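PDB 6V8S: Ara h 8 allergen isoform from Arachis hypogaea, which belongs to the Bet v 1 family of pathogenesis-related plant proteins, takes up 8-anilino-1-naphthalene sulfonate in this crystal and may, like some relatives, bind abscisic acid. Local coordinates for residues A[52-57]-A[67-72]; A[81-86]-A[98-103]; A[63-68]-A[87-92]; A[29-34]-A[144-149]. All coordinates share one frame; numbering follows the deposited sequence.

How the contacts relate
Contacts 1 and 2 pair strands of one antiparallel sheet by regular backbone bonds, contact 3 sets a glycine-rich loop against one of its strands, and contact 4 joins two helices. All four are partly buried; contact 2 is the most central, about 7 Å from the centre of the chain to its own centre, and contact 3 the most peripheral, at about 15 Å. Contacts 1 and 2 meet where strands 63-75 and 80-86 run side by side, His69 probably bonding Tyr81. Contact 3 shares Val67 and Leu68 with contact 1. These three touch the same ligand of chain Q. Contact 4, about 17 Å or more from the others between centres, is mainly apolar and meets another ligand molecule, of chain U.

Contact 1: A[52-57]-A[67-72]; sequences TVKKVT and VLHKID. With 2AN (8-anilino-1-naphthalene sulfonate), chain Q.
Lys54 and His69 lie side by side on one face of the sheet, both pointing the same way. Beyond CG the lysine chain is extended, so its CD runs 4.0 Å from His69 CD2 and its amine ends obliquely to the imidazole. Lys54 NZ and His69 NE2 do not bond each other; both bond Tyr81 OH, and the amine also forms a salt bridge with Asp28. Ile71 continues this row: its CD1 lies against Thr52 CB at 3.7 Å, and the two side chains run alongside each other. At the other end Val56 and Val67 face the ligand of chain Q, where Val67 CG2 comes 3.6 Å from C16 of the anilino ring. On the reverse face the side chains are angled across one another, Val53 sending CG1 to Leu68 CD1 at 4.1 Å and CG2 to Lys70 CE at 3.8 Å. The backbone fixes this register: Lys54 and His69 bond reciprocally, and Val56 N gives a nearly straight bond (172°) to Val67 O. Paired at 153° between strand directions, the segments belong to the two arms of a beta hairpin of the Bet v 1 fold, strands 53-60 and 63-75, with one face turned to a ligand pocket.

Contact 2: A[81-86]-A[98-103]; sequences YDYTIS and VSFKTK. With 2AN (8-anilino-1-naphthalene sulfonate), chain Q.
Tyr83 and Phe100 sit directly across from each other with rings almost parallel, 11° between planes, yet slid so far that they barely overlap: the centroids are 4.8 Å apart. What lies over the tyrosine ring is instead Phe100 CB, a CH-pi contact 3.7 Å from the centroid and 20° off the normal. Reciprocally, Tyr83 OH stands over the rim of one phenylalanine face. Tyr83 reaches across because its CG sits between backbone N and carbonyl carbon, and His69 stacks on it as well. Ile85 extends the apolar row, its CD1 reaching Phe100 CE1 at 3.6 Å and also touching the naphthalene of the chain Q ligand.

The polar end is built round Tyr81 O. Thr102 OG1 donates to it at 2.6 Å, in the carbonyl plane on a lone pair, while Thr102 N approaches the same Tyr81 O at 3.0 Å from above that plane. The threonine hydroxyl can do this because chi1 is 76°, turning OG1 to the partner strand. On the other face Asp82 and Lys101 cross at a slant; Asp82 OD2 lies 3.4 Å from Lys101 CE but 4.5 Å from Lys101 NZ, too long for a salt bridge. A water donates to Asp82 OD1 and, weakly, to Thr102 O.

One face of this antiparallel hairpin is thus mainly apolar beside the ligand, at Ile85, Phe100 and Tyr83, and ends in the polar pair Thr102 and Tyr81; on the opposite face the attraction between Asp82 and Lys101 is probably modest, and a water also satisfies Asp82 OD1.

Contact 3: A[63-68]-A[87-92]; sequences KTSYVL and GGTGFQ. With 2AN (8-anilino-1-naphthalene sulfonate), chain Q.
Tyr66 O is gripped by two successive loop amides, Thr89 N at 3.0 Å and Gly90 N at 2.9 Å, the second from 37° above the carbonyl plane. Thr89 returns a bond, its OG1 accepting from Tyr66 N at 3.2 Å; with chi1 at 53° that oxygen is turned to the strand. Here the packing is close, the glycine backbone lying hard against the strand: Ser65 OG touches Gly90 CA at 3.3 Å, and Gly88 CA comes to Tyr66 CE2 at 3.4 Å. Gly87, Gly88 and Gly90 belong to the glycine-rich loop of the Bet v 1 fold, which follows strand 80-86 and here lies across strand 63-75. The inner side of the loop meets the ligand of chain Q. Gln92 NE2 donates to sulfonate O2 at 2.9 Å, nearly straight at 166°, and also bonds Asp134, while Phe91 presents its ring edge to O3; Lys138 bonds the ligand too. The outer side is looser, with Gly88 and Thr89 exposed to solvent. There the Tyr66 ring, which also makes a cation-pi contact with Lys55, lies under the loop with Thr89 N as much as 4.3 Å above its centre.

Contact 4: A[29-34]-A[144-149]; sequences ELTPKL and KAIEGY. With 2AN (8-anilino-1-naphthalene sulfonate), chain U.
Leu34 is the principal knob of this contact: its CD1 enters a hollow on the facing helix formed by Ala145 O, the backbone and CG1 of Ile146, and Tyr149 CB. Leu34 CD1 lies 3.8 Å from Ile146 CA and equally far, 3.8 Å, from Tyr149 CB, so the methyl is seated between successive turns. The other methyl, Leu34 CD2, turns to the ligand of chain U and reaches C16 of its anilino ring at 3.7 Å. Behind the knob, Leu34 CB rests on the small side chain of Ala145, where the CB atoms are 4.2 Å apart.

Leu30, one turn earlier, supplies a second bump. Its side chain crosses that of Tyr149 at about a right angle, with CD1 3.8 Å from Tyr149 CE2. Tyr149 reaches out to it with CG anti to the backbone N (chi1 162°), while C2 of the ligand's naphthalene lies at the ring edge, near its plane. Conversely, Ile146 is a bump from the long helix: its CD1 meets Thr31 OG1 at 3.6 Å, a packing contact, since that hydroxyl bonds Gly27 O.

The axes of these two helical segments are 9.9 Å apart and cross at 96°, which confines the meeting to a compact, mainly apolar patch.

Around it, Ile146 also packs against Ala22 and Thr23 of helix 16-25, and Thr31 against Ile38 and Ile41 of strand 38-45. The short helix 27-34 is thereby set between the long C-terminal helix 129-152 and an outermost strand of the sheet.

Contact 1: A[52-57]-A[67-72]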
# COMPACT_ATOMS: atom_id res chain seq x y z
N THR A 52 12.48 -1.21 7.10
CA THR A 52 12.72 -0.14 6.09
C THR A 52 11.60 0.90 6.19
O THR A 52 10.42 0.51 6.25
CB THR A 52 12.78 -0.69 4.66
OG1 THR A 52 13.87 -1.59 4.59
CG2 THR A 52 12.94 0.38 3.62
N VAL A 53 11.92 2.16 6.18
CA VAL A 53 10.93 3.28 6.21
C VAL A 53 11.10 4.07 4.92
O VAL A 53 12.25 4.42 4.57
CB VAL A 53 11.14 4.21 7.42
CG1 VAL A 53 10.17 5.39 7.40
CG2 VAL A 53 10.98 3.41 8.71
N LYS A 54 9.97 4.35 4.28
CA LYS A 54 9.89 5.13 3.03
C LYS A 54 9.06 6.37 3.29
O LYS A 54 8.04 6.28 3.96
CB LYS A 54 9.26 4.30 1.91
CG LYS A 54 9.82 2.91 1.73
CD LYS A 54 9.14 2.19 0.57
CE LYS A 54 9.44 0.74 0.47
NZ LYS A 54 8.45 0.12 -0.44
N LYS A 55 9.50 7.48 2.74
CA LYS A 55 8.77 8.76 2.75
C LYS A 55 8.04 8.88 1.41
O LYS A 55 8.73 8.90 0.38
CB LYS A 55 9.73 9.89 3.04
CG LYS A 55 9.10 11.24 3.10
CD LYS A 55 10.03 12.38 3.21
CE LYS A 55 10.40 12.69 4.64
NZ LYS A 55 11.02 14.03 4.74
N VAL A 56 6.72 8.95 1.44
CA VAL A 56 5.88 9.10 0.24
C VAL A 56 5.40 10.55 0.21
O VAL A 56 4.63 10.94 1.09
CB VAL A 56 4.72 8.11 0.24
CG1 VAL A 56 3.89 8.23 -1.04
CG2 VAL A 56 5.21 6.67 0.42
N THR A 57 5.84 11.33 -0.80
CA THR A 57 5.45 12.73 -0.96
C THR A 57 4.38 12.84 -2.03
O THR A 57 4.57 12.25 -3.08
CB THR A 57 6.69 13.55 -1.29
OG1 THR A 57 7.21 12.99 -2.48
CG2 THR A 57 7.65 13.39 -0.14
N VAL A 67 3.66 11.02 3.91
CA VAL A 67 3.39 9.99 4.95
C VAL A 67 4.58 9.03 4.98
O VAL A 67 5.41 9.09 4.02
CB VAL A 67 2.06 9.24 4.73
CG1 VAL A 67 0.92 10.21 4.58
CG2 VAL A 67 2.09 8.34 3.54
N LEU A 68 4.66 8.21 6.02
CA LEU A 68 5.75 7.21 6.16
C LEU A 68 5.17 5.82 5.90
O LEU A 68 4.07 5.52 6.41
CB LEU A 68 6.36 7.30 7.56
CG LEU A 68 7.21 8.53 7.85
CD1 LEU A 68 8.13 8.85 6.69
CD2 LEU A 68 6.32 9.73 8.16
N HIS A 69 5.90 5.01 5.15
CA HIS A 69 5.53 3.60 4.88
C HIS A 69 6.63 2.71 5.47
O HIS A 69 7.79 2.88 5.08
CB HIS A 69 5.27 3.47 3.37
CG HIS A 69 5.27 2.10 2.79
ND1 HIS A 69 4.35 1.72 1.84
CD2 HIS A 69 6.10 1.05 2.95
CE1 HIS A 69 4.60 0.48 1.46
NE2 HIS A 69 5.66 0.04 2.13
N LYS A 70 6.27 1.82 6.40
CA LYS A 70 7.26 0.98 7.11
C LYS A 70 7.01 -0.49 6.78
O LYS A 70 5.88 -0.94 6.97
CB LYS A 70 7.22 1.22 8.62
CG LYS A 70 8.25 0.41 9.41
CD LYS A 70 8.64 1.01 10.74
CE LYS A 70 10.06 0.67 11.14
NZ LYS A 70 10.21 0.58 12.61
N ILE A 71 8.04 -1.20 6.31
CA ILE A 71 7.93 -2.64 5.96
C ILE A 71 7.93 -3.43 7.26
O ILE A 71 8.93 -3.37 7.97
CB ILE A 71 9.05 -3.09 5.01
CG1 ILE A 71 9.12 -2.19 3.77
CG2 ILE A 71 8.89 -4.55 4.66
CD1 ILE A 71 10.18 -2.59 2.74
N ASP A 72 6.84 -4.13 7.54
CA ASP A 72 6.73 -5.05 8.71
C ASP A 72 7.25 -6.44 8.28
O ASP A 72 7.89 -7.08 9.09
CB ASP A 72 5.30 -5.07 9.24
CG ASP A 72 4.77 -3.67 9.57
OD1 ASP A 72 5.51 -2.91 10.22
OD2 ASP A 72 3.62 -3.33 9.16
C1 2AN Q . -1.10 7.89 0.77
C2 2AN Q . -0.18 7.79 -0.22
C3 2AN Q . 0.12 6.58 -0.84
C4 2AN Q . -0.58 5.47 -0.53
C5 2AN Q . -1.56 5.50 0.50
C6 2AN Q . -2.24 4.31 0.84
C7 2AN Q . -3.15 4.29 1.81
C8 2AN Q . -3.43 5.45 2.54
N 2AN Q . -1.36 9.15 1.34
S 2AN Q . -3.29 7.99 3.27
C9 2AN Q . -2.85 6.65 2.22
C10 2AN Q . -1.84 6.72 1.20
C11 2AN Q . -0.65 10.36 1.19
C12 2AN Q . -1.35 11.55 1.35
C13 2AN Q . -0.69 12.77 1.24
C14 2AN Q . 0.65 12.81 0.98
C15 2AN Q . 1.35 11.64 0.82
C16 2AN Q . 0.71 10.41 0.93
O1 2AN Q . -3.84 9.16 2.36
O2 2AN Q . -4.39 7.58 4.10
O3 2AN Q . -2.10 8.39 3.95

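Contact 2: A[81-86]-A[98-103]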
# COMPACT_ATOMS: atom_id res chain seq x y z
N TYR A 81 3.81 -9.29 1.59
CA TYR A 81 4.24 -7.90 1.83
C TYR A 81 3.33 -7.27 2.87
O TYR A 81 2.14 -7.06 2.57
CB TYR A 81 4.27 -7.11 0.51
CG TYR A 81 4.86 -5.74 0.66
CD1 TYR A 81 6.12 -5.57 1.21
CD2 TYR A 81 4.17 -4.60 0.25
CE1 TYR A 81 6.69 -4.32 1.34
CE2 TYR A 81 4.70 -3.35 0.40
CZ TYR A 81 5.97 -3.22 0.94
OH TYR A 81 6.57 -2.00 1.07
N ASP A 82 3.89 -7.02 4.05
CA ASP A 82 3.17 -6.41 5.20
C ASP A 82 3.83 -5.07 5.48
O ASP A 82 5.07 -5.03 5.55
CB ASP A 82 3.17 -7.30 6.44
CG ASP A 82 2.64 -8.71 6.24
OD1 ASP A 82 2.03 -9.00 5.21
OD2 ASP A 82 2.87 -9.54 7.13
N TYR A 83 3.05 -4.02 5.63
CA TYR A 83 3.57 -2.65 5.76
C TYR A 83 2.55 -1.79 6.50
O TYR A 83 1.36 -2.10 6.50
CB TYR A 83 3.91 -2.07 4.38
CG TYR A 83 2.72 -1.93 3.46
CD1 TYR A 83 2.30 -2.99 2.69
CD2 TYR A 83 2.01 -0.74 3.38
CE1 TYR A 83 1.18 -2.89 1.87
CE2 TYR A 83 0.89 -0.62 2.58
CZ TYR A 83 0.48 -1.70 1.83
OH TYR A 83 -0.61 -1.56 1.01
N THR A 84 3.03 -0.71 7.12
CA THR A 84 2.25 0.19 7.96
C THR A 84 2.38 1.60 7.38
O THR A 84 3.53 2.01 7.09
CB THR A 84 2.72 0.06 9.42
OG1 THR A 84 2.36 -1.25 9.88
CG2 THR A 84 2.08 1.07 10.34
N ILE A 85 1.26 2.30 7.20
CA ILE A 85 1.28 3.74 6.85
C ILE A 85 0.99 4.55 8.11
O ILE A 85 -0.03 4.26 8.83
CB ILE A 85 0.29 4.07 5.71
CG1 ILE A 85 0.56 3.21 4.48
CG2 ILE A 85 0.39 5.55 5.33
CD1 ILE A 85 -0.51 3.35 3.39
N SER A 86 1.86 5.51 8.41
CA SER A 86 1.68 6.42 9.57
C SER A 86 2.28 7.79 9.33
O SER A 86 2.88 8.00 8.25
CB SER A 86 2.32 5.84 10.84
OG SER A 86 3.73 5.72 10.66
N VAL A 98 -2.31 2.77 9.84
CA VAL A 98 -3.04 1.65 9.18
C VAL A 98 -2.01 0.60 8.80
O VAL A 98 -1.00 0.96 8.14
CB VAL A 98 -3.86 2.12 7.95
CG1 VAL A 98 -4.80 1.03 7.46
CG2 VAL A 98 -4.52 3.40 8.19
N SER A 99 -2.24 -0.61 9.24
CA SER A 99 -1.33 -1.74 8.95
C SER A 99 -1.98 -2.68 7.92
O SER A 99 -3.18 -3.05 8.07
CB SER A 99 -0.93 -2.44 10.25
OG SER A 99 -2.07 -3.15 10.72
N PHE A 100 -1.21 -3.06 6.92
CA PHE A 100 -1.62 -3.92 5.78
C PHE A 100 -0.82 -5.22 5.85
O PHE A 100 0.42 -5.19 6.07
CB PHE A 100 -1.35 -3.21 4.45
CG PHE A 100 -2.12 -1.96 4.23
CD1 PHE A 100 -1.66 -0.74 4.70
CD2 PHE A 100 -3.30 -1.96 3.51
CE1 PHE A 100 -2.38 0.43 4.51
CE2 PHE A 100 -3.99 -0.78 3.25
CZ PHE A 100 -3.54 0.40 3.80
N LYS A 101 -1.51 -6.33 5.67
CA LYS A 101 -0.90 -7.65 5.42
C LYS A 101 -1.40 -8.14 4.07
O LYS A 101 -2.63 -8.25 3.93
CB LYS A 101 -1.26 -8.62 6.55
CG LYS A 101 -0.83 -8.17 7.94
CD LYS A 101 -1.06 -9.31 8.96
CE LYS A 101 0.00 -10.37 8.76
NZ LYS A 101 -0.48 -11.73 9.08
N THR A 102 -0.51 -8.31 3.09
CA THR A 102 -0.89 -8.69 1.73
C THR A 102 -0.20 -10.02 1.40
O THR A 102 0.98 -10.22 1.79
CB THR A 102 -0.61 -7.58 0.70
OG1 THR A 102 0.79 -7.51 0.39
CG2 THR A 102 -1.05 -6.21 1.16
N LYS A 103 -0.88 -10.88 0.65
CA LYS A 103 -0.32 -12.17 0.19
C LYS A 103 -0.95 -12.49 -1.16
O LYS A 103 -2.17 -12.36 -1.27
CB LYS A 103 -0.61 -13.26 1.24
CG LYS A 103 0.13 -14.57 1.00
CD LYS A 103 -0.30 -15.72 1.92
CE LYS A 103 0.01 -17.04 1.25
NZ LYS A 103 0.30 -18.14 2.21
C1 2AN Q . -1.10 7.89 0.77
C2 2AN Q . -0.18 7.79 -0.22
C3 2AN Q . 0.12 6.58 -0.84
C4 2AN Q . -0.58 5.47 -0.53
C5 2AN Q . -1.56 5.50 0.50
C6 2AN Q . -2.24 4.31 0.84
C7 2AN Q . -3.15 4.29 1.81
C8 2AN Q . -3.43 5.45 2.54
N 2AN Q . -1.36 9.15 1.34
S 2AN Q . -3.29 7.99 3.27
C9 2AN Q . -2.85 6.65 2.22
C10 2AN Q . -1.84 6.72 1.20
C11 2AN Q . -0.65 10.36 1.19
C12 2AN Q . -1.35 11.55 1.35
C13 2AN Q . -0.69 12.77 1.24
C14 2AN Q . 0.65 12.81 0.98
C15 2AN Q . 1.35 11.64 0.82
C16 2AN Q . 0.71 10.41 0.93
O1 2AN Q . -3.84 9.16 2.36
O2 2AN Q . -4.39 7.58 4.10
O3 2AN Q . -2.10 8.39 3.95
O HOH W 1 0.40 -11.39 4.48

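Contact 3: A[63-68]-A[87-92]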
# COMPACT_ATOMS: atom_id res chain seq x y z
N LYS A 63 -0.83 21.86 -2.60
CA LYS A 63 -0.00 21.78 -1.37
C LYS A 63 0.72 20.44 -1.28
O LYS A 63 0.12 19.43 -1.60
CB LYS A 63 -0.89 21.93 -0.14
N THR A 64 1.95 20.46 -0.79
CA THR A 64 2.75 19.23 -0.69
C THR A 64 2.78 18.65 0.73
O THR A 64 3.06 19.37 1.65
CB THR A 64 4.19 19.53 -1.12
OG1 THR A 64 4.08 19.83 -2.50
CG2 THR A 64 5.13 18.38 -0.87
N SER A 65 2.51 17.35 0.87
CA SER A 65 2.66 16.68 2.18
C SER A 65 3.26 15.29 1.97
O SER A 65 3.49 14.90 0.81
CB SER A 65 1.36 16.62 2.94
OG SER A 65 0.39 15.96 2.20
N TYR A 66 3.54 14.58 3.05
CA TYR A 66 4.11 13.21 2.98
C TYR A 66 3.52 12.33 4.08
O TYR A 66 3.00 12.86 5.09
CB TYR A 66 5.64 13.28 3.06
CG TYR A 66 6.17 13.74 4.39
CD1 TYR A 66 6.38 15.06 4.69
CD2 TYR A 66 6.51 12.78 5.35
CE1 TYR A 66 6.86 15.45 5.93
CE2 TYR A 66 7.00 13.15 6.58
CZ TYR A 66 7.20 14.49 6.87
OH TYR A 66 7.61 14.85 8.12
N VAL A 67 3.66 11.02 3.91
CA VAL A 67 3.39 9.99 4.95
C VAL A 67 4.58 9.03 4.98
O VAL A 67 5.41 9.09 4.02
CB VAL A 67 2.06 9.24 4.73
CG1 VAL A 67 0.92 10.21 4.58
CG2 VAL A 67 2.09 8.34 3.54
N LEU A 68 4.66 8.21 6.02
CA LEU A 68 5.75 7.21 6.16
C LEU A 68 5.17 5.82 5.90
O LEU A 68 4.07 5.52 6.41
CB LEU A 68 6.36 7.30 7.56
CG LEU A 68 7.21 8.53 7.85
CD1 LEU A 68 8.13 8.85 6.69
CD2 LEU A 68 6.32 9.73 8.16
N GLY A 87 1.96 8.72 10.21
CA GLY A 87 2.74 9.92 10.53
C GLY A 87 2.87 10.87 9.36
O GLY A 87 2.05 10.83 8.41
N GLY A 88 3.91 11.67 9.38
CA GLY A 88 4.11 12.76 8.42
C GLY A 88 3.05 13.83 8.57
O GLY A 88 2.45 13.97 9.66
N THR A 89 2.86 14.60 7.49
CA THR A 89 1.97 15.79 7.43
C THR A 89 0.73 15.51 6.57
O THR A 89 -0.18 16.30 6.58
CB THR A 89 2.75 16.97 6.83
OG1 THR A 89 3.30 16.51 5.58
CG2 THR A 89 3.86 17.51 7.72
N GLY A 90 0.69 14.41 5.84
CA GLY A 90 -0.37 14.11 4.86
C GLY A 90 -1.34 13.06 5.39
O GLY A 90 -2.25 12.68 4.63
N PHE A 91 -1.14 12.49 6.59
CA PHE A 91 -1.90 11.29 7.04
C PHE A 91 -3.30 11.72 7.52
O PHE A 91 -3.47 12.83 8.00
CB PHE A 91 -1.17 10.55 8.16
CG PHE A 91 -1.63 9.15 8.41
CD1 PHE A 91 -1.81 8.27 7.35
CD2 PHE A 91 -1.93 8.67 9.69
CE1 PHE A 91 -2.25 6.99 7.52
CE2 PHE A 91 -2.28 7.34 9.88
CZ PHE A 91 -2.45 6.52 8.78
N GLN A 92 -4.25 10.80 7.47
CA GLN A 92 -5.62 10.99 8.00
C GLN A 92 -5.54 11.45 9.47
O GLN A 92 -4.84 10.79 10.27
CB GLN A 92 -6.43 9.68 7.89
CG GLN A 92 -6.28 8.93 6.55
CD GLN A 92 -7.24 9.41 5.49
OE1 GLN A 92 -8.20 10.15 5.79
NE2 GLN A 92 -6.92 9.07 4.25
C1 2AN Q . -1.10 7.89 0.77
C2 2AN Q . -0.18 7.79 -0.22
C3 2AN Q . 0.12 6.58 -0.84
C4 2AN Q . -0.58 5.47 -0.53
C5 2AN Q . -1.56 5.50 0.50
C6 2AN Q . -2.24 4.31 0.84
C7 2AN Q . -3.15 4.29 1.81
C8 2AN Q . -3.43 5.45 2.54
N 2AN Q . -1.36 9.15 1.34
S 2AN Q . -3.29 7.99 3.27
C9 2AN Q . -2.85 6.65 2.22
C10 2AN Q . -1.84 6.72 1.20
C11 2AN Q . -0.65 10.36 1.19
C12 2AN Q . -1.35 11.55 1.35
C13 2AN Q . -0.69 12.77 1.24
C14 2AN Q . 0.65 12.81 0.98
C15 2AN Q . 1.35 11.64 0.82
C16 2AN Q . 0.71 10.41 0.93
O1 2AN Q . -3.84 9.16 2.36
O2 2AN Q . -4.39 7.58 4.10
O3 2AN Q . -2.10 8.39 3.95

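Contact 4: A[29-34]-A[144-149]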
# COMPACT_ATOMS: atom_id res chain seq x y z
N GLU A 29 9.68 2.89 -7.76
CA GLU A 29 9.94 3.50 -9.09
C GLU A 29 8.61 3.71 -9.87
O GLU A 29 8.43 4.76 -10.45
CB GLU A 29 10.93 2.62 -9.86
CG GLU A 29 11.27 3.19 -11.23
CD GLU A 29 10.76 2.40 -12.44
OE1 GLU A 29 10.80 1.11 -12.36
OE2 GLU A 29 10.40 3.04 -13.49
N LEU A 30 7.70 2.74 -9.88
CA LEU A 30 6.50 2.79 -10.78
C LEU A 30 5.42 3.70 -10.20
O LEU A 30 4.76 4.36 -10.99
CB LEU A 30 5.94 1.39 -11.05
CG LEU A 30 6.84 0.45 -11.81
CD1 LEU A 30 6.17 -0.91 -11.87
CD2 LEU A 30 7.01 0.92 -13.23
N THR A 31 5.24 3.74 -8.90
CA THR A 31 4.06 4.42 -8.29
C THR A 31 4.07 5.89 -8.66
O THR A 31 3.07 6.41 -9.12
CB THR A 31 3.91 4.17 -6.78
OG1 THR A 31 3.75 2.79 -6.62
CG2 THR A 31 2.74 4.91 -6.22
N PRO A 32 5.16 6.64 -8.48
CA PRO A 32 5.21 8.06 -8.86
C PRO A 32 5.00 8.31 -10.36
O PRO A 32 4.50 9.34 -10.72
CB PRO A 32 6.63 8.50 -8.45
CG PRO A 32 7.01 7.55 -7.41
CD PRO A 32 6.46 6.22 -7.93
N LYS A 33 5.44 7.39 -11.19
CA LYS A 33 5.20 7.45 -12.66
C LYS A 33 3.71 7.29 -12.99
O LYS A 33 3.28 7.94 -13.94
CB LYS A 33 6.02 6.38 -13.36
CG LYS A 33 7.50 6.66 -13.42
CD LYS A 33 8.20 5.77 -14.41
CE LYS A 33 9.65 6.12 -14.61
NZ LYS A 33 10.32 5.13 -15.48
N LEU A 34 2.99 6.42 -12.28
CA LEU A 34 1.61 6.04 -12.62
C LEU A 34 0.60 6.94 -11.92
O LEU A 34 -0.43 7.23 -12.53
CB LEU A 34 1.39 4.57 -12.24
CG LEU A 34 2.24 3.60 -13.05
CD1 LEU A 34 2.02 2.18 -12.67
CD2 LEU A 34 1.85 3.71 -14.45
N LYS A 144 -3.91 -1.26 -8.55
CA LYS A 144 -4.61 -1.47 -9.84
C LYS A 144 -3.96 -0.62 -10.97
O LYS A 144 -4.04 -1.05 -12.13
CB LYS A 144 -6.11 -1.27 -9.68
CG LYS A 144 -6.78 -2.40 -8.86
CD LYS A 144 -8.18 -2.11 -8.52
CE LYS A 144 -8.73 -3.09 -7.50
NZ LYS A 144 -9.04 -4.37 -8.12
N ALA A 145 -3.35 0.52 -10.68
CA ALA A 145 -2.56 1.28 -11.68
C ALA A 145 -1.37 0.42 -12.10
O ALA A 145 -1.14 0.26 -13.30
CB ALA A 145 -2.11 2.62 -11.14
N ILE A 146 -0.68 -0.21 -11.14
CA ILE A 146 0.52 -1.05 -11.47
C ILE A 146 0.08 -2.26 -12.28
O ILE A 146 0.73 -2.56 -13.26
CB ILE A 146 1.32 -1.38 -10.21
CG1 ILE A 146 1.96 -0.11 -9.65
CG2 ILE A 146 2.37 -2.42 -10.48
CD1 ILE A 146 2.51 -0.20 -8.29
N GLU A 147 -0.98 -2.95 -11.84
CA GLU A 147 -1.53 -4.14 -12.52
C GLU A 147 -1.85 -3.80 -13.97
O GLU A 147 -1.54 -4.61 -14.83
CB GLU A 147 -2.79 -4.62 -11.77
CG GLU A 147 -3.58 -5.68 -12.51
CD GLU A 147 -4.89 -6.01 -11.81
OE1 GLU A 147 -5.76 -5.12 -11.69
OE2 GLU A 147 -5.08 -7.18 -11.46
N GLY A 148 -2.50 -2.66 -14.24
CA GLY A 148 -2.81 -2.20 -15.59
C GLY A 148 -1.54 -1.97 -16.40
O GLY A 148 -1.48 -2.40 -17.59
N TYR A 149 -0.54 -1.33 -15.78
CA TYR A 149 0.80 -1.15 -16.40
C TYR A 149 1.37 -2.52 -16.82
O TYR A 149 1.78 -2.67 -17.96
CB TYR A 149 1.76 -0.42 -15.46
CG TYR A 149 3.20 -0.62 -15.87
CD1 TYR A 149 3.70 -0.04 -17.02
CD2 TYR A 149 4.03 -1.46 -15.14
CE1 TYR A 149 5.00 -0.26 -17.43
CE2 TYR A 149 5.33 -1.68 -15.53
CZ TYR A 149 5.82 -1.07 -16.67
OH TYR A 149 7.10 -1.31 -17.05
C1 2AN U . 2.54 3.95 -19.32
C2 2AN U . 3.06 2.71 -19.56
C3 2AN U . 4.27 2.54 -20.24
C4 2AN U . 4.95 3.63 -20.68
C5 2AN U . 4.43 4.94 -20.49
C6 2AN U . 5.14 6.05 -21.00
C7 2AN U . 4.68 7.29 -20.85
C8 2AN U . 3.46 7.53 -20.20
N 2AN U . 1.34 4.07 -18.63
S 2AN U . 1.24 6.98 -18.86
C9 2AN U . 2.75 6.50 -19.65
C10 2AN U . 3.20 5.14 -19.80
C11 2AN U . 0.35 3.09 -18.50
C12 2AN U . 0.03 2.22 -19.54
C13 2AN U . -0.97 1.28 -19.39
C14 2AN U . -1.69 1.22 -18.21
C15 2AN U . -1.40 2.09 -17.20
C16 2AN U . -0.39 3.02 -17.32
O1 2AN U . 0.18 6.35 -19.61
O2 2AN U . 1.37 6.48 -17.43
O3 2AN U . 1.16 8.40 -18.75